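PDB 2VO8: Exo-alpha-sialidase from Clostridium perfringens, which belongs to the family 33 glycoside hydrolases and carries a cohesin module that probably binds a partner module with high affinity when toxin complexes form. Local coordinates for residues N58-K70 against V83-V97. Sequence-based numbering, arbitrary orientation.
Sequences NEITSFNDSLFVK and VASLGNEIEKDSDLV
Asp95 lays its CB, rather than its carboxylate, on the Phe63 ring: CB stands 3.5 Å from the ring centroid and 5° off the normal, a CH-pi contact. Phe63 CG lies anti to its backbone N (chi1 -170°), placing the ring there, while Asp95 OD1 forms a salt bridge with Lys15. Phe63 N donates to Leu96 O (2.9 Å) from above the carbonyl plane, next to the antiparallel, non-hydrogen-bonded pair Ser62-Val97, where strand 58-62 gives way to loop. The pairing of 67-70 with 83-85 is more regular: Phe68 N to Ala84 O and Ala84 N to Phe68 O both lie in the carbonyl plane. Just beyond these strand ends, Ser66 O accepts from Leu86 N (3.1 Å) and from a water that also receives Asn88 N. Leu67 splits its methyls: CD1 meets Leu96 CD2 (3.6 Å), CD2 meets Ile90 CD1 (3.7 Å). On the hairpin's other face, Phe68 CE2 touches Ala84 CB (3.4 Å), and Leu86, its side chain crossing that of Phe68 at about a right angle, brings CD2 to 3.7 Å from Phe68 CD2. Val69 CG2 meets Val97 CG2 (4.1 Å) where hairpin 67-75/78-85 faces pair 55-62/95-103, as in the cohesin beta-sandwich.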
loop_
_atom_site.group_PDB
_atom_site.type_symbol
_atom_site.label_atom_id
_atom_site.label_comp_id
_atom_site.label_asym_id
_atom_site.label_seq_id
_atom_site.Cartn_x
_atom_site.Cartn_y
_atom_site.Cartn_z
ATOM N N ASN A 58 -10.587 7.132 -2.857
ATOM C CA ASN A 58 -11.834 6.541 -3.368
ATOM C C ASN A 58 -12.222 5.250 -2.706
ATOM O O ASN A 58 -13.304 5.161 -2.121
ATOM C CB ASN A 58 -11.781 6.311 -4.869
ATOM C CG ASN A 58 -11.595 7.581 -5.634
ATOM O OD1 ASN A 58 -10.803 7.653 -6.600
ATOM N ND2 ASN A 58 -12.306 8.613 -5.195
ATOM N N GLU A 59 -11.373 4.238 -2.808
ATOM C CA GLU A 59 -11.633 2.927 -2.143
ATOM C C GLU A 59 -10.302 2.204 -2.026
ATOM O O GLU A 59 -9.395 2.428 -2.847
ATOM C CB GLU A 59 -12.578 2.034 -2.910
ATOM C CG GLU A 59 -12.174 1.826 -4.373
ATOM C CD GLU A 59 -12.864 0.642 -5.084
ATOM O OE1 GLU A 59 -13.915 0.149 -4.576
ATOM O OE2 GLU A 59 -12.369 0.238 -6.176
ATOM N N ILE A 60 -10.213 1.357 -1.011
ATOM C CA ILE A 60 -9.014 0.547 -0.774
ATOM C C ILE A 60 -9.545 -0.888 -0.731
ATOM O O ILE A 60 -10.428 -1.209 0.063
ATOM C CB ILE A 60 -8.338 0.928 0.524
ATOM C CG1 ILE A 60 -7.707 2.337 0.433
ATOM C CG2 ILE A 60 -7.223 -0.055 0.903
ATOM C CD1 ILE A 60 -7.264 2.810 1.748
ATOM N N THR A 61 -9.049 -1.725 -1.629
ATOM C CA THR A 61 -9.521 -3.102 -1.707
ATOM C C THR A 61 -8.398 -4.126 -1.798
ATOM O O THR A 61 -7.219 -3.826 -2.082
ATOM C CB THR A 61 -10.422 -3.297 -2.931
ATOM O OG1 THR A 61 -9.695 -2.981 -4.099
ATOM C CG2 THR A 61 -11.694 -2.371 -2.860
ATOM N N SER A 62 -8.764 -5.369 -1.557
ATOM C CA SER A 62 -7.775 -6.447 -1.683
ATOM C C SER A 62 -7.379 -6.679 -3.129
ATOM O O SER A 62 -8.167 -6.516 -4.076
ATOM C CB SER A 62 -8.344 -7.734 -1.052
ATOM O OG SER A 62 -9.413 -8.171 -1.837
ATOM N N PHE A 63 -6.111 -7.073 -3.325
ATOM C CA PHE A 63 -5.607 -7.292 -4.663
ATOM C C PHE A 63 -6.214 -8.560 -5.275
ATOM O O PHE A 63 -6.332 -8.674 -6.492
ATOM C CB PHE A 63 -4.070 -7.291 -4.683
ATOM C CG PHE A 63 -3.486 -7.277 -6.061
ATOM C CD1 PHE A 63 -3.333 -6.085 -6.757
ATOM C CD2 PHE A 63 -3.073 -8.468 -6.663
ATOM C CE1 PHE A 63 -2.779 -6.089 -8.054
ATOM C CE2 PHE A 63 -2.525 -8.469 -7.925
ATOM C CZ PHE A 63 -2.378 -7.278 -8.629
ATOM N N ASN A 64 -6.662 -9.472 -4.405
ATOM C CA ASN A 64 -7.448 -10.628 -4.816
ATOM C C ASN A 64 -8.284 -11.148 -3.637
ATOM O O ASN A 64 -8.163 -10.688 -2.476
ATOM C CB ASN A 64 -6.547 -11.738 -5.389
ATOM C CG ASN A 64 -5.585 -12.287 -4.361
ATOM O OD1 ASN A 64 -5.947 -12.516 -3.208
ATOM N ND2 ASN A 64 -4.329 -12.496 -4.772
ATOM N N ASP A 65 -9.127 -12.128 -3.942
ATOM C CA ASP A 65 -10.115 -12.603 -2.986
ATOM C C ASP A 65 -9.616 -13.732 -2.057
ATOM O O ASP A 65 -10.419 -14.378 -1.377
ATOM C CB ASP A 65 -11.413 -12.971 -3.738
ATOM C CG ASP A 65 -11.258 -14.199 -4.609
ATOM O OD1 ASP A 65 -10.123 -14.738 -4.660
ATOM O OD2 ASP A 65 -12.274 -14.625 -5.245
ATOM N N SER A 66 -8.295 -13.930 -1.974
ATOM C CA SER A 66 -7.707 -14.769 -0.917
ATOM C C SER A 66 -7.230 -13.990 0.308
ATOM O O SER A 66 -6.678 -14.571 1.251
ATOM C CB SER A 66 -6.550 -15.607 -1.466
ATOM O OG SER A 66 -5.421 -14.802 -1.738
ATOM N N LEU A 67 -7.466 -12.679 0.288
ATOM C CA LEU A 67 -7.110 -11.763 1.360
ATOM C C LEU A 67 -8.328 -10.929 1.681
ATOM O O LEU A 67 -9.232 -10.840 0.869
ATOM C CB LEU A 67 -6.000 -10.801 0.894
ATOM C CG LEU A 67 -4.765 -11.393 0.187
ATOM C CD1 LEU A 67 -4.134 -10.350 -0.779
ATOM C CD2 LEU A 67 -3.759 -11.875 1.188
ATOM N N PHE A 68 -8.356 -10.343 2.862
ATOM C CA PHE A 68 -9.271 -9.222 3.142
ATOM C C PHE A 68 -8.519 -8.012 3.730
ATOM O O PHE A 68 -7.538 -8.137 4.502
ATOM C CB PHE A 68 -10.498 -9.641 3.984
ATOM C CG PHE A 68 -10.303 -9.593 5.479
ATOM C CD1 PHE A 68 -10.959 -8.615 6.245
ATOM C CD2 PHE A 68 -9.535 -10.567 6.150
ATOM C CE1 PHE A 68 -10.843 -8.566 7.629
ATOM C CE2 PHE A 68 -9.389 -10.516 7.543
ATOM C CZ PHE A 68 -10.050 -9.531 8.297
ATOM N N VAL A 69 -8.995 -6.838 3.328
ATOM C CA VAL A 69 -8.441 -5.553 3.711
ATOM C C VAL A 69 -9.454 -4.767 4.565
ATOM O O VAL A 69 -10.686 -4.781 4.300
ATOM C CB VAL A 69 -8.001 -4.753 2.445
ATOM C CG1 VAL A 69 -7.323 -3.469 2.819
ATOM C CG2 VAL A 69 -7.034 -5.607 1.560
ATOM N N LYS A 70 -8.944 -4.171 5.628
ATOM C CA LYS A 70 -9.638 -3.180 6.416
ATOM C C LYS A 70 -8.750 -1.944 6.459
ATOM O O LYS A 70 -7.519 -2.065 6.548
ATOM C CB LYS A 70 -9.874 -3.677 7.852
ATOM C CG LYS A 70 -10.885 -4.862 7.993
ATOM C CD LYS A 70 -12.313 -4.469 7.528
ATOM C CE LYS A 70 -13.293 -5.659 7.578
ATOM N NZ LYS A 70 -14.714 -5.266 7.279
ATOM N N VAL A 83 -4.116 -5.959 6.085
ATOM C CA VAL A 83 -4.316 -7.015 5.090
ATOM C C VAL A 83 -4.195 -8.346 5.853
ATOM O O VAL A 83 -3.236 -8.551 6.573
ATOM C CB VAL A 83 -3.203 -7.157 3.989
ATOM C CG1 VAL A 83 -3.742 -7.956 2.823
ATOM C CG2 VAL A 83 -2.577 -5.838 3.509
ATOM N N ALA A 84 -5.150 -9.251 5.682
ATOM C CA ALA A 84 -5.076 -10.569 6.365
ATOM C C ALA A 84 -5.435 -11.691 5.406
ATOM O O ALA A 84 -6.343 -11.586 4.561
ATOM C CB ALA A 84 -5.953 -10.601 7.620
ATOM N N SER A 85 -4.696 -12.798 5.529
ATOM C CA SER A 85 -4.981 -13.982 4.773
ATOM C C SER A 85 -6.326 -14.554 5.233
ATOM O O SER A 85 -6.647 -14.494 6.418
ATOM C CB SER A 85 -3.920 -15.051 5.045
ATOM O OG SER A 85 -4.140 -16.153 4.200
ATOM N N LEU A 86 -7.033 -15.162 4.301
ATOM C CA LEU A 86 -8.249 -15.882 4.606
ATOM C C LEU A 86 -7.963 -17.368 4.895
ATOM O O LEU A 86 -8.885 -18.149 5.211
ATOM C CB LEU A 86 -9.223 -15.730 3.434
ATOM C CG LEU A 86 -9.756 -14.306 3.277
ATOM C CD1 LEU A 86 -10.731 -14.253 2.099
ATOM C CD2 LEU A 86 -10.398 -13.734 4.516
ATOM N N GLY A 87 -6.700 -17.770 4.764
ATOM C CA GLY A 87 -6.344 -19.164 5.010
ATOM C C GLY A 87 -4.902 -19.475 4.713
ATOM O O GLY A 87 -4.152 -19.737 5.649
ATOM N N ASN A 88 -4.529 -19.400 3.430
ATOM C CA ASN A 88 -3.166 -19.769 2.968
ATOM C C ASN A 88 -2.103 -18.741 3.362
ATOM O O ASN A 88 -2.363 -17.517 3.495
ATOM C CB ASN A 88 -3.112 -19.842 1.442
ATOM C CG ASN A 88 -4.152 -20.780 0.838
ATOM O OD1 ASN A 88 -4.120 -21.971 1.084
ATOM N ND2 ASN A 88 -5.080 -20.226 0.054
ATOM N N GLU A 89 -0.876 -19.232 3.441
ATOM C CA GLU A 89 0.293 -18.369 3.476
ATOM C C GLU A 89 0.316 -17.410 2.263
ATOM O O GLU A 89 0.009 -17.798 1.139
ATOM C CB GLU A 89 1.547 -19.265 3.450
ATOM C CG GLU A 89 2.726 -18.605 4.004
ATOM C CD GLU A 89 3.980 -19.474 3.858
ATOM O OE1 GLU A 89 3.883 -20.746 3.909
ATOM O OE2 GLU A 89 5.036 -18.874 3.667
ATOM N N ILE A 90 0.700 -16.170 2.532
ATOM C CA ILE A 90 0.792 -15.087 1.567
ATOM C C ILE A 90 2.105 -15.297 0.816
ATOM O O ILE A 90 3.111 -15.467 1.415
ATOM C CB ILE A 90 0.719 -13.706 2.327
ATOM C CG1 ILE A 90 -0.728 -13.470 2.811
ATOM C CG2 ILE A 90 1.168 -12.530 1.458
ATOM C CD1 ILE A 90 -0.976 -12.203 3.555
ATOM N N GLU A 91 2.079 -15.307 -0.504
ATOM C CA GLU A 91 3.320 -15.524 -1.254
ATOM C C GLU A 91 4.347 -14.369 -1.119
ATOM O O GLU A 91 3.982 -13.224 -0.822
ATOM C CB GLU A 91 2.981 -15.796 -2.711
ATOM C CG GLU A 91 1.988 -16.940 -2.889
ATOM C CD GLU A 91 1.829 -17.302 -4.344
ATOM O OE1 GLU A 91 0.701 -17.212 -4.876
ATOM O OE2 GLU A 91 2.857 -17.656 -4.964
ATOM N N LYS A 92 5.620 -14.688 -1.359
ATOM C CA LYS A 92 6.750 -13.843 -0.954
ATOM C C LYS A 92 6.807 -12.506 -1.752
ATOM O O LYS A 92 7.333 -11.502 -1.256
ATOM C CB LYS A 92 8.063 -14.608 -1.131
ATOM C CG LYS A 92 8.139 -15.987 -0.421
ATOM C CD LYS A 92 8.439 -15.895 1.108
ATOM C CE LYS A 92 8.450 -17.300 1.768
ATOM N NZ LYS A 92 7.818 -17.232 3.129
ATOM N N ASP A 93 6.287 -12.527 -2.970
ATOM C CA ASP A 93 6.379 -11.342 -3.881
ATOM C C ASP A 93 4.998 -10.855 -4.327
ATOM O O ASP A 93 4.858 -10.222 -5.394
ATOM C CB ASP A 93 7.240 -11.706 -5.092
ATOM C CG ASP A 93 8.764 -11.638 -4.790
ATOM O OD1 ASP A 93 9.210 -11.622 -3.635
ATOM O OD2 ASP A 93 9.524 -11.605 -5.751
ATOM N N SER A 94 3.988 -11.143 -3.515
ATOM C CA SER A 94 2.606 -10.858 -3.903
ATOM C C SER A 94 2.222 -9.366 -3.776
ATOM O O SER A 94 2.704 -8.664 -2.929
ATOM C CB SER A 94 1.541 -11.731 -3.179
ATOM O OG SER A 94 1.981 -12.356 -1.981
ATOM N N ASP A 95 1.296 -8.963 -4.635
ATOM C CA ASP A 95 0.581 -7.717 -4.509
ATOM C C ASP A 95 -0.645 -7.969 -3.610
ATOM O O ASP A 95 -1.317 -9.030 -3.712
ATOM C CB ASP A 95 0.221 -7.185 -5.898
ATOM C CG ASP A 95 1.467 -6.754 -6.701
ATOM O OD1 ASP A 95 2.547 -6.688 -6.113
ATOM O OD2 ASP A 95 1.354 -6.482 -7.897
ATOM N N LEU A 96 -0.879 -7.031 -2.697
ATOM C CA LEU A 96 -1.822 -7.221 -1.599
ATOM C C LEU A 96 -3.029 -6.250 -1.592
ATOM O O LEU A 96 -4.136 -6.645 -1.236
ATOM C CB LEU A 96 -1.089 -7.122 -0.268
ATOM C CG LEU A 96 -0.023 -8.179 0.023
ATOM C CD1 LEU A 96 0.582 -7.967 1.376
ATOM C CD2 LEU A 96 -0.670 -9.597 -0.036
ATOM N N VAL A 97 -2.808 -4.999 -1.989
ATOM C CA VAL A 97 -3.825 -3.955 -1.805
ATOM C C VAL A 97 -3.855 -3.025 -3.022
ATOM O O VAL A 97 -2.799 -2.722 -3.590
ATOM C CB VAL A 97 -3.547 -3.101 -0.565
ATOM C CG1 VAL A 97 -4.701 -1.966 -0.409
ATOM C CG2 VAL A 97 -3.365 -3.945 0.677
HETATM O O HOH W 1 -5.884 -17.225 1.653
#